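Local atomic coordinates of sporulation inhibitor of replication protein SirA (Bacillus subtilis, PDB entry 4TPS), a protein that inhibits DNA replication initiation during sporulation, preventing excess chromosome replication, and binds domain I of the initiator DnaA. Residues G96-M101 with T119-V124; H66-L71 with Y80-Y85; C131-D136 with Y142-P147. All coordinates share one frame; numbering follows the deposited sequence.

Interaction 1. Residues G96-M101 with T119-V124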
loop_
_atom_site.group_PDB
_atom_site.type_symbol
_atom_site.label_atom_id
_atom_site.label_comp_id
_atom_site.label_asym_id
_atom_site.label_seq_id
_atom_site.Cartn_x
_atom_site.Cartn_y
_atom_site.Cartn_z
ATOM N N GLY A 96 12.187 -3.050 -29.628
ATOM C CA GLY A 96 11.112 -2.626 -28.719
ATOM C C GLY A 96 11.176 -1.204 -28.212
ATOM O O GLY A 96 12.045 -0.414 -28.588
ATOM N N HIS A 97 10.255 -0.903 -27.305
ATOM C CA HIS A 97 10.049 0.464 -26.802
ATOM C C HIS A 97 9.553 0.416 -25.374
ATOM O O HIS A 97 8.779 -0.444 -25.043
ATOM C CB HIS A 97 8.987 1.233 -27.624
ATOM C CG HIS A 97 9.323 1.361 -29.054
ATOM N ND1 HIS A 97 10.040 2.410 -29.573
ATOM C CD2 HIS A 97 9.039 0.543 -30.083
ATOM C CE1 HIS A 97 10.215 2.215 -30.876
ATOM N NE2 HIS A 97 9.600 1.095 -31.207
ATOM N N ALA A 98 9.932 1.376 -24.563
ATOM C CA ALA A 98 9.334 1.472 -23.195
ATOM C C ALA A 98 9.362 2.889 -22.697
ATOM O O ALA A 98 10.277 3.648 -22.996
ATOM C CB ALA A 98 10.032 0.559 -22.204
ATOM N N THR A 99 8.328 3.216 -21.943
ATOM C CA THR A 99 8.124 4.472 -21.250
ATOM C C THR A 99 8.117 4.258 -19.776
ATOM O O THR A 99 7.434 3.350 -19.320
ATOM C CB THR A 99 6.764 5.120 -21.694
ATOM O OG1 THR A 99 6.676 5.143 -23.139
ATOM C CG2 THR A 99 6.602 6.547 -21.129
ATOM N N PHE A 100 8.827 5.137 -19.061
ATOM C CA PHE A 100 8.953 5.117 -17.571
ATOM C C PHE A 100 8.485 6.457 -17.068
ATOM O O PHE A 100 8.982 7.506 -17.530
ATOM C CB PHE A 100 10.419 4.857 -17.225
ATOM C CG PHE A 100 10.752 4.921 -15.740
ATOM C CD1 PHE A 100 11.002 6.142 -15.130
ATOM C CD2 PHE A 100 10.860 3.758 -14.998
ATOM C CE1 PHE A 100 11.357 6.192 -13.792
ATOM C CE2 PHE A 100 11.208 3.836 -13.671
ATOM C CZ PHE A 100 11.447 5.057 -13.082
ATOM N N MET A 101 7.519 6.465 -16.155
ATOM C CA MET A 101 7.027 7.702 -15.560
ATOM C C MET A 101 7.113 7.587 -14.026
ATOM O O MET A 101 6.599 6.641 -13.451
ATOM C CB MET A 101 5.552 7.889 -15.952
ATOM C CG MET A 101 5.323 7.804 -17.461
ATOM S SD MET A 101 3.639 7.735 -18.134
ATOM C CE MET A 101 3.541 9.465 -18.670
ATOM N N THR A 119 12.784 -4.513 -18.923
ATOM C CA THR A 119 13.864 -5.057 -18.116
ATOM C C THR A 119 14.928 -3.976 -17.885
ATOM O O THR A 119 15.545 -3.938 -16.831
ATOM C CB THR A 119 14.463 -6.303 -18.788
ATOM O OG1 THR A 119 13.462 -7.345 -18.784
ATOM C CG2 THR A 119 15.694 -6.771 -18.043
ATOM N N ILE A 120 15.163 -3.125 -18.878
ATOM C CA ILE A 120 16.135 -2.048 -18.704
ATOM C C ILE A 120 15.777 -1.176 -17.461
ATOM O O ILE A 120 16.640 -0.871 -16.624
ATOM C CB ILE A 120 16.289 -1.213 -19.988
ATOM C CG1 ILE A 120 17.116 -2.053 -21.009
ATOM C CG2 ILE A 120 16.978 0.095 -19.718
ATOM C CD1 ILE A 120 17.225 -1.442 -22.352
ATOM N N PHE A 121 14.493 -0.847 -17.340
ATOM C CA PHE A 121 14.024 -0.073 -16.202
ATOM C C PHE A 121 14.007 -0.902 -14.904
ATOM O O PHE A 121 14.412 -0.416 -13.846
ATOM C CB PHE A 121 12.668 0.527 -16.496
ATOM C CG PHE A 121 12.689 1.604 -17.578
ATOM C CD1 PHE A 121 13.459 2.725 -17.433
ATOM C CD2 PHE A 121 11.883 1.502 -18.684
ATOM C CE1 PHE A 121 13.501 3.731 -18.390
ATOM C CE2 PHE A 121 11.901 2.491 -19.663
ATOM C CZ PHE A 121 12.712 3.602 -19.500
ATOM N N PHE A 122 13.566 -2.148 -14.992
ATOM C CA PHE A 122 13.469 -3.014 -13.816
ATOM C C PHE A 122 14.853 -3.233 -13.247
ATOM O O PHE A 122 14.999 -3.356 -12.031
ATOM C CB PHE A 122 12.842 -4.397 -14.087
ATOM C CG PHE A 122 11.355 -4.380 -14.454
ATOM C CD1 PHE A 122 10.527 -3.358 -14.084
ATOM C CD2 PHE A 122 10.781 -5.506 -15.063
ATOM C CE1 PHE A 122 9.188 -3.363 -14.414
ATOM C CE2 PHE A 122 9.437 -5.525 -15.385
ATOM C CZ PHE A 122 8.625 -4.463 -15.002
ATOM N N GLU A 123 15.868 -3.340 -14.093
ATOM C CA GLU A 123 17.240 -3.538 -13.599
ATOM C C GLU A 123 17.719 -2.301 -12.799
ATOM O O GLU A 123 18.365 -2.452 -11.766
ATOM C CB GLU A 123 18.204 -3.769 -14.757
ATOM C CG GLU A 123 19.529 -4.301 -14.303
ATOM C CD GLU A 123 19.521 -5.811 -13.969
ATOM O OE1 GLU A 123 20.626 -6.353 -13.767
ATOM O OE2 GLU A 123 18.457 -6.480 -13.883
ATOM N N VAL A 124 17.386 -1.086 -13.235
ATOM C CA VAL A 124 17.757 0.102 -12.455
ATOM C C VAL A 124 17.027 0.052 -11.082
ATOM O O VAL A 124 17.642 0.187 -10.025
ATOM C CB VAL A 124 17.390 1.362 -13.222
ATOM C CG1 VAL A 124 17.542 2.618 -12.381
ATOM C CG2 VAL A 124 18.229 1.470 -14.502
#
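Helix-on-sheet packing in the core of an alpha/beta fold brings F121 of helix 116-128 down onto A98 and F100 of strand 96-103. The axes of segments 119-124 and 96-101 pass 9.4 Å apart at 39°, a spacing filled chiefly by side chains; no hydrogen bond joins the two. Helix 116-128 follows the hairpin of strands 96-103 and 106-113 and packs across its strand 96-103. F121 carries the contact from the helix side: with CG anti to its carbonyl carbon, the ring reaches down to the sheet between A98 and F100, whose CB atoms both point toward the helix. A98 CB lies at the ring edge, 3.7 Å from F121 CE2. The two phenyl rings are inclined by 29° and slid apart, with centroids 5.0 Å from each other, so overlap between them is slight. F100 holds its own CG anti to the backbone N, which carries its ring off to one side of F121, where L71 of helix 64-75 packs against both phenylalanines. What covers one face of F121 is instead a methylene, a CH-pi contact in which F100 CB stands 3.5 Å from the ring centroid and 13° off the normal.

Interaction 2. Residues H66-L71 with Y80-Y85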
loop_
_atom_site.group_PDB
_atom_site.type_symbol
_atom_site.label_atom_id
_atom_site.label_comp_id
_atom_site.label_asym_id
_atom_site.label_seq_id
_atom_site.Cartn_x
_atom_site.Cartn_y
_atom_site.Cartn_z
ATOM N N HIS A 66 17.567 10.405 -6.899
ATOM C CA HIS A 66 18.335 9.177 -6.965
ATOM C C HIS A 66 18.003 8.415 -8.264
ATOM O O HIS A 66 18.882 7.952 -8.966
ATOM C CB HIS A 66 18.054 8.352 -5.710
ATOM C CG HIS A 66 18.897 7.127 -5.538
ATOM N ND1 HIS A 66 20.242 7.074 -5.825
ATOM C CD2 HIS A 66 18.577 5.902 -5.055
ATOM C CE1 HIS A 66 20.698 5.864 -5.571
ATOM N NE2 HIS A 66 19.719 5.139 -5.079
ATOM N N MET A 67 16.719 8.317 -8.561
ATOM C CA MET A 67 16.277 7.621 -9.805
ATOM C C MET A 67 16.843 8.324 -11.024
ATOM O O MET A 67 17.308 7.653 -11.945
ATOM C CB MET A 67 14.766 7.512 -9.864
ATOM C CG MET A 67 14.169 6.463 -8.977
ATOM S SD MET A 67 14.914 4.830 -9.198
ATOM C CE MET A 67 14.651 4.635 -10.913
ATOM N N HIS A 68 16.745 9.668 -11.074
ATOM C CA HIS A 68 17.231 10.406 -12.217
ATOM C C HIS A 68 18.710 10.075 -12.448
ATOM O O HIS A 68 19.132 9.822 -13.584
ATOM C CB HIS A 68 17.138 11.896 -12.034
ATOM C CG HIS A 68 15.799 12.474 -12.284
ATOM N ND1 HIS A 68 15.150 12.346 -13.484
ATOM C CD2 HIS A 68 15.031 13.296 -11.531
ATOM C CE1 HIS A 68 14.015 13.020 -13.453
ATOM N NE2 HIS A 68 13.929 13.613 -12.282
ATOM N N GLN A 69 19.502 10.101 -11.370
ATOM C CA GLN A 69 20.923 9.831 -11.497
ATOM C C GLN A 69 21.207 8.439 -12.036
ATOM O O GLN A 69 22.020 8.261 -12.961
ATOM C CB GLN A 69 21.594 10.081 -10.181
ATOM C CG GLN A 69 21.467 11.556 -9.787
ATOM C CD GLN A 69 21.884 11.889 -8.357
ATOM O OE1 GLN A 69 21.727 11.082 -7.436
ATOM N NE2 GLN A 69 22.394 13.122 -8.162
ATOM N N ARG A 70 20.549 7.458 -11.443
ATOM C CA ARG A 70 20.726 6.084 -11.866
ATOM C C ARG A 70 20.261 5.801 -13.291
ATOM O O ARG A 70 20.947 5.063 -14.064
ATOM C CB ARG A 70 20.021 5.140 -10.870
ATOM C CG ARG A 70 20.627 5.107 -9.481
ATOM C CD ARG A 70 21.994 4.433 -9.525
ATOM N NE ARG A 70 22.631 4.299 -8.198
ATOM C CZ ARG A 70 22.542 3.236 -7.402
ATOM N NH1 ARG A 70 21.854 2.154 -7.752
ATOM N NH2 ARG A 70 23.185 3.245 -6.230
ATOM N N LEU A 71 19.145 6.398 -13.650
ATOM C CA LEU A 71 18.647 6.264 -15.035
ATOM C C LEU A 71 19.596 6.873 -16.055
ATOM O O LEU A 71 19.903 6.252 -17.086
ATOM C CB LEU A 71 17.262 6.900 -15.159
ATOM C CG LEU A 71 16.130 6.109 -14.474
ATOM C CD1 LEU A 71 14.934 7.035 -14.273
ATOM C CD2 LEU A 71 15.755 4.886 -15.288
ATOM N N TYR A 80 17.424 7.146 -25.872
ATOM C CA TYR A 80 16.471 7.645 -24.930
ATOM C C TYR A 80 16.287 9.126 -24.969
ATOM O O TYR A 80 17.194 9.855 -25.402
ATOM C CB TYR A 80 16.872 7.190 -23.519
ATOM C CG TYR A 80 17.725 8.107 -22.735
ATOM C CD1 TYR A 80 19.116 8.074 -22.871
ATOM C CD2 TYR A 80 17.173 9.019 -21.801
ATOM C CE1 TYR A 80 19.898 8.891 -22.107
ATOM C CE2 TYR A 80 17.951 9.889 -21.112
ATOM C CZ TYR A 80 19.322 9.815 -21.233
ATOM O OH TYR A 80 20.143 10.669 -20.486
ATOM N N ARG A 81 15.112 9.575 -24.452
ATOM C CA ARG A 81 14.965 10.964 -24.121
ATOM C C ARG A 81 14.231 11.058 -22.769
ATOM O O ARG A 81 13.530 10.148 -22.326
ATOM C CB ARG A 81 14.122 11.692 -25.167
ATOM C CG ARG A 81 14.691 11.758 -26.604
ATOM C CD ARG A 81 13.776 12.572 -27.542
ATOM N NE ARG A 81 14.300 12.508 -28.915
ATOM C CZ ARG A 81 13.798 11.835 -29.962
ATOM N NH1 ARG A 81 12.613 11.214 -29.929
ATOM N NH2 ARG A 81 14.474 11.906 -31.131
ATOM N N GLN A 82 14.385 12.215 -22.181
ATOM C CA GLN A 82 13.787 12.544 -20.910
ATOM C C GLN A 82 12.905 13.774 -21.109
ATOM O O GLN A 82 13.383 14.804 -21.651
ATOM C CB GLN A 82 14.898 12.869 -19.890
ATOM C CG GLN A 82 14.379 13.238 -18.530
ATOM C CD GLN A 82 15.402 13.875 -17.626
ATOM O OE1 GLN A 82 16.606 13.963 -17.940
ATOM N NE2 GLN A 82 14.924 14.342 -16.472
ATOM N N LEU A 83 11.709 13.697 -20.540
ATOM C CA LEU A 83 10.804 14.840 -20.390
ATOM C C LEU A 83 10.410 14.960 -18.892
ATOM O O LEU A 83 9.496 14.352 -18.423
ATOM C CB LEU A 83 9.624 14.748 -21.377
ATOM C CG LEU A 83 8.515 15.776 -21.251
ATOM C CD1 LEU A 83 9.003 17.187 -21.253
ATOM C CD2 LEU A 83 7.469 15.598 -22.352
ATOM N N ASP A 84 11.249 15.674 -18.161
ATOM C CA ASP A 84 11.232 15.793 -16.702
ATOM C C ASP A 84 11.166 14.409 -16.033
ATOM O O ASP A 84 12.149 13.692 -15.998
ATOM C CB ASP A 84 10.099 16.703 -16.252
ATOM C CG ASP A 84 10.195 17.076 -14.750
ATOM O OD1 ASP A 84 11.217 16.827 -14.062
ATOM O OD2 ASP A 84 9.253 17.676 -14.292
ATOM N N TYR A 85 9.998 14.012 -15.561
ATOM C CA TYR A 85 9.846 12.716 -14.867
ATOM C C TYR A 85 9.548 11.511 -15.735
ATOM O O TYR A 85 9.319 10.412 -15.204
ATOM C CB TYR A 85 8.822 12.840 -13.722
ATOM C CG TYR A 85 7.468 13.274 -14.159
ATOM C CD1 TYR A 85 6.533 12.341 -14.526
ATOM C CD2 TYR A 85 7.108 14.647 -14.190
ATOM C CE1 TYR A 85 5.261 12.708 -14.919
ATOM C CE2 TYR A 85 5.851 15.029 -14.615
ATOM C CZ TYR A 85 4.932 14.038 -14.967
ATOM O OH TYR A 85 3.671 14.324 -15.367
HETATM O O HOH W 1 11.671 15.218 -11.791
#
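Between H66-L71, a little under two turns of helix, and Y80-Y85, the end of a strand and the turn after it, the backbones stay well apart: the nearest CA atoms, those of H68 and Y85, are 8.2 Å from each other. No direct hydrogen bond crosses the gap, and the H68 ring spans most of it. With its CG anti to the carbonyl carbon (chi1 -81°), this side chain extends from the helix so that CE1 leads. H68 CE1 lies 3.2 Å from D84 O, which sits at the ring edge in the ring plane, and 3.4 Å from Q82 NE2. The Q82 amide, its plane turned 39° from the imidazole, donates from NE2 to D84 O at 2.9 Å with an N-H...O angle of 168°; the donor lies in the carbonyl plane on a lone pair. This contact fastens helix 64-75 to the hairpin of strands 79-83 and 86-90, at the protein surface. Both polar ends also have partners nearby: H68 ND1 is hydrogen-bonded to Y87 OH, and Q82 OE1 to K72 NZ. On the remaining ring nitrogen, a water in the imidazole plane lies 2.8 Å from H68 NE2 and donates to D84 OD1. A leucine in place of H68 would probably leave this water and Y87 OH without their imidazole partner and remove the water-mediated link to the D84 carboxylate.

Interaction 3. Residues C131-D136 with Y142-P147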
loop_
_atom_site.group_PDB
_atom_site.type_symbol
_atom_site.label_atom_id
_atom_site.label_comp_id
_atom_site.label_asym_id
_atom_site.label_seq_id
_atom_site.Cartn_x
_atom_site.Cartn_y
_atom_site.Cartn_z
ATOM N N CYS A 131 12.511 -3.634 -2.718
ATOM C CA CYS A 131 11.126 -3.478 -2.294
ATOM C C CYS A 131 10.156 -2.964 -3.343
ATOM O O CYS A 131 9.011 -2.553 -2.971
ATOM C CB CYS A 131 11.078 -2.503 -1.113
ATOM S SG CYS A 131 11.955 -3.200 0.322
ATOM N N PHE A 132 10.549 -2.960 -4.627
ATOM C CA PHE A 132 9.585 -2.549 -5.667
ATOM C C PHE A 132 8.701 -3.732 -6.018
ATOM O O PHE A 132 9.157 -4.815 -6.340
ATOM C CB PHE A 132 10.285 -2.039 -6.910
ATOM C CG PHE A 132 10.916 -0.669 -6.757
ATOM C CD1 PHE A 132 10.108 0.467 -6.744
ATOM C CD2 PHE A 132 12.288 -0.533 -6.611
ATOM C CE1 PHE A 132 10.697 1.709 -6.615
ATOM C CE2 PHE A 132 12.879 0.729 -6.440
ATOM C CZ PHE A 132 12.086 1.846 -6.452
ATOM N N LEU A 133 7.408 -3.494 -5.948
ATOM C CA LEU A 133 6.358 -4.413 -6.407
ATOM C C LEU A 133 5.726 -3.909 -7.703
ATOM O O LEU A 133 5.154 -2.827 -7.740
ATOM C CB LEU A 133 5.303 -4.494 -5.324
ATOM C CG LEU A 133 4.191 -5.522 -5.526
ATOM C CD1 LEU A 133 4.763 -6.958 -5.367
ATOM C CD2 LEU A 133 3.083 -5.300 -4.483
ATOM N N ALA A 134 5.891 -4.671 -8.784
ATOM C CA ALA A 134 5.426 -4.255 -10.118
ATOM C C ALA A 134 4.174 -5.084 -10.436
ATOM O O ALA A 134 4.154 -6.300 -10.223
ATOM C CB ALA A 134 6.515 -4.592 -11.155
ATOM N N MET A 135 3.144 -4.444 -10.993
ATOM C CA MET A 135 1.893 -5.109 -11.189
ATOM C C MET A 135 1.289 -4.665 -12.512
ATOM O O MET A 135 1.134 -3.443 -12.741
ATOM C CB MET A 135 0.939 -4.645 -10.100
ATOM C CG MET A 135 1.311 -5.075 -8.663
ATOM S SD MET A 135 0.467 -4.130 -7.369
ATOM C CE MET A 135 1.424 -2.635 -7.342
ATOM N N ASP A 136 0.914 -5.650 -13.341
ATOM C CA ASP A 136 0.131 -5.386 -14.591
ATOM C C ASP A 136 -1.289 -5.898 -14.342
ATOM O O ASP A 136 -1.507 -7.095 -14.231
ATOM C CB ASP A 136 0.812 -6.060 -15.780
ATOM C CG ASP A 136 0.115 -5.733 -17.109
ATOM O OD1 ASP A 136 -1.091 -5.526 -17.109
ATOM O OD2 ASP A 136 0.786 -5.707 -18.199
ATOM N N TYR A 142 2.340 -10.057 -11.673
ATOM C CA TYR A 142 2.838 -9.185 -10.622
ATOM C C TYR A 142 3.917 -9.877 -9.827
ATOM O O TYR A 142 3.981 -11.098 -9.767
ATOM C CB TYR A 142 1.721 -8.692 -9.694
ATOM C CG TYR A 142 1.007 -9.763 -8.906
ATOM C CD1 TYR A 142 1.469 -10.186 -7.664
ATOM C CD2 TYR A 142 -0.052 -10.460 -9.467
ATOM C CE1 TYR A 142 0.822 -11.214 -6.982
ATOM C CE2 TYR A 142 -0.670 -11.477 -8.809
ATOM C CZ TYR A 142 -0.244 -11.837 -7.557
ATOM O OH TYR A 142 -0.872 -12.875 -6.869
ATOM N N GLY A 143 4.772 -9.077 -9.209
ATOM C CA GLY A 143 5.825 -9.617 -8.377
ATOM C C GLY A 143 6.847 -8.598 -7.962
ATOM O O GLY A 143 6.878 -7.482 -8.457
ATOM N N TRP A 144 7.752 -9.020 -7.078
ATOM C CA TRP A 144 8.845 -8.181 -6.641
ATOM C C TRP A 144 9.862 -8.121 -7.770
ATOM O O TRP A 144 10.056 -9.115 -8.499
ATOM C CB TRP A 144 9.536 -8.775 -5.396
ATOM C CG TRP A 144 8.620 -8.896 -4.231
ATOM C CD1 TRP A 144 8.079 -10.055 -3.746
ATOM C CD2 TRP A 144 8.123 -7.828 -3.399
ATOM N NE1 TRP A 144 7.294 -9.764 -2.657
ATOM C CE2 TRP A 144 7.281 -8.417 -2.440
ATOM C CE3 TRP A 144 8.326 -6.441 -3.370
ATOM C CZ2 TRP A 144 6.618 -7.673 -1.463
ATOM C CZ3 TRP A 144 7.656 -5.668 -2.426
ATOM C CH2 TRP A 144 6.822 -6.290 -1.468
ATOM N N LEU A 145 10.546 -6.998 -7.847
ATOM C CA LEU A 145 11.713 -6.875 -8.646
ATOM C C LEU A 145 12.900 -7.372 -7.812
ATOM O O LEU A 145 13.443 -6.659 -6.987
ATOM C CB LEU A 145 11.907 -5.476 -9.210
ATOM C CG LEU A 145 10.707 -4.926 -9.976
ATOM C CD1 LEU A 145 10.928 -3.480 -10.451
ATOM C CD2 LEU A 145 10.336 -5.878 -11.110
ATOM N N ASN A 146 13.287 -8.611 -8.054
ATOM C CA ASN A 146 14.231 -9.311 -7.153
ATOM C C ASN A 146 15.654 -8.987 -7.595
ATOM O O ASN A 146 15.945 -9.166 -8.771
ATOM C CB ASN A 146 13.957 -10.820 -7.258
ATOM C CG ASN A 146 14.874 -11.674 -6.388
ATOM O OD1 ASN A 146 15.777 -11.199 -5.687
ATOM N ND2 ASN A 146 14.630 -12.976 -6.442
ATOM N N PRO A 147 16.517 -8.487 -6.674
ATOM C CA PRO A 147 17.959 -8.241 -7.026
ATOM C C PRO A 147 18.875 -9.456 -7.165
ATOM O O PRO A 147 18.545 -10.557 -6.660
ATOM C CB PRO A 147 18.467 -7.335 -5.913
ATOM C CG PRO A 147 17.382 -7.189 -4.938
ATOM C CD PRO A 147 16.140 -7.903 -5.379
HETATM O O HOH W 2 12.786 -4.165 -6.081
#
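W144 lays its indole beside strand 132-136, where the methyl CD1 of L133 covers one face of it. That methyl stands 4.0 Å from the centroid of the six-membered ring and 10° off its normal, a CH-pi contact. L133 supplies it by holding CG anti to the backbone N, while its CB touches the indole at CZ3. The edge of the same indole meets backbone: the carbonyl O of C131, a residue whose SG is covalently linked to a beta-mercaptoethanol probably from the crystallisation liquor, is in the ring plane, 3.4 Å from W144 CZ3. NE1 is engaged by E28 OE2, which fixes the rotation of the ring further. On the same face as L133 and W144, M135 CG lies against Y142 CB. Y142 takes the crowded position, CG between backbone N and carbonyl carbon (chi1 63°), which swings its ring away from M135 to stack on F32 of helix 28-39. The opposite face carries A134 CB, which meets L145 CD2 at 4.0 Å, whereas L145 CD1 packs on F132 CB; L145 also reaches helix 116-128.

Three backbone hydrogen bonds, all 3.0 Å long, tie the strands: A134 N to G143 O, G143 N to A134 O, and L145 N to F132 O. Water then continues the bonding past the last direct link, accepting from F132 N and donating to L145 O. A134 and G143 form the hydrogen-bonded pair, flanked by the non-hydrogen-bonded pairs L133 with W144 and M135 with Y142. This register, with strand directions at 169°, is that of an antiparallel beta hairpin, here at the end of the sheet and joined to it through strand 9-16.

How the interactions relate
All three contacts involve the same antiparallel sheet, but at different depths. Interaction 1 is buried and wholly apolar, aromatic packing of a helix on a strand. Interaction 2 lies at the surface, where polar groups and a bridging water do the work. Interaction 3 is partly buried and strand-to-strand, the one of the three with direct hydrogen bonds between its segments. Interactions 1 and 2 are contiguous: V124 CG1 packs 3.8 Å from M67 CE and also meets R70 CB, so helix 64-75 lies against helix 116-128 as well as the sheet. Helix 116-128 links interactions 1 and 3 through F122 on L145, while interactions 2 and 3, with centres about 20 Å apart, do not touch.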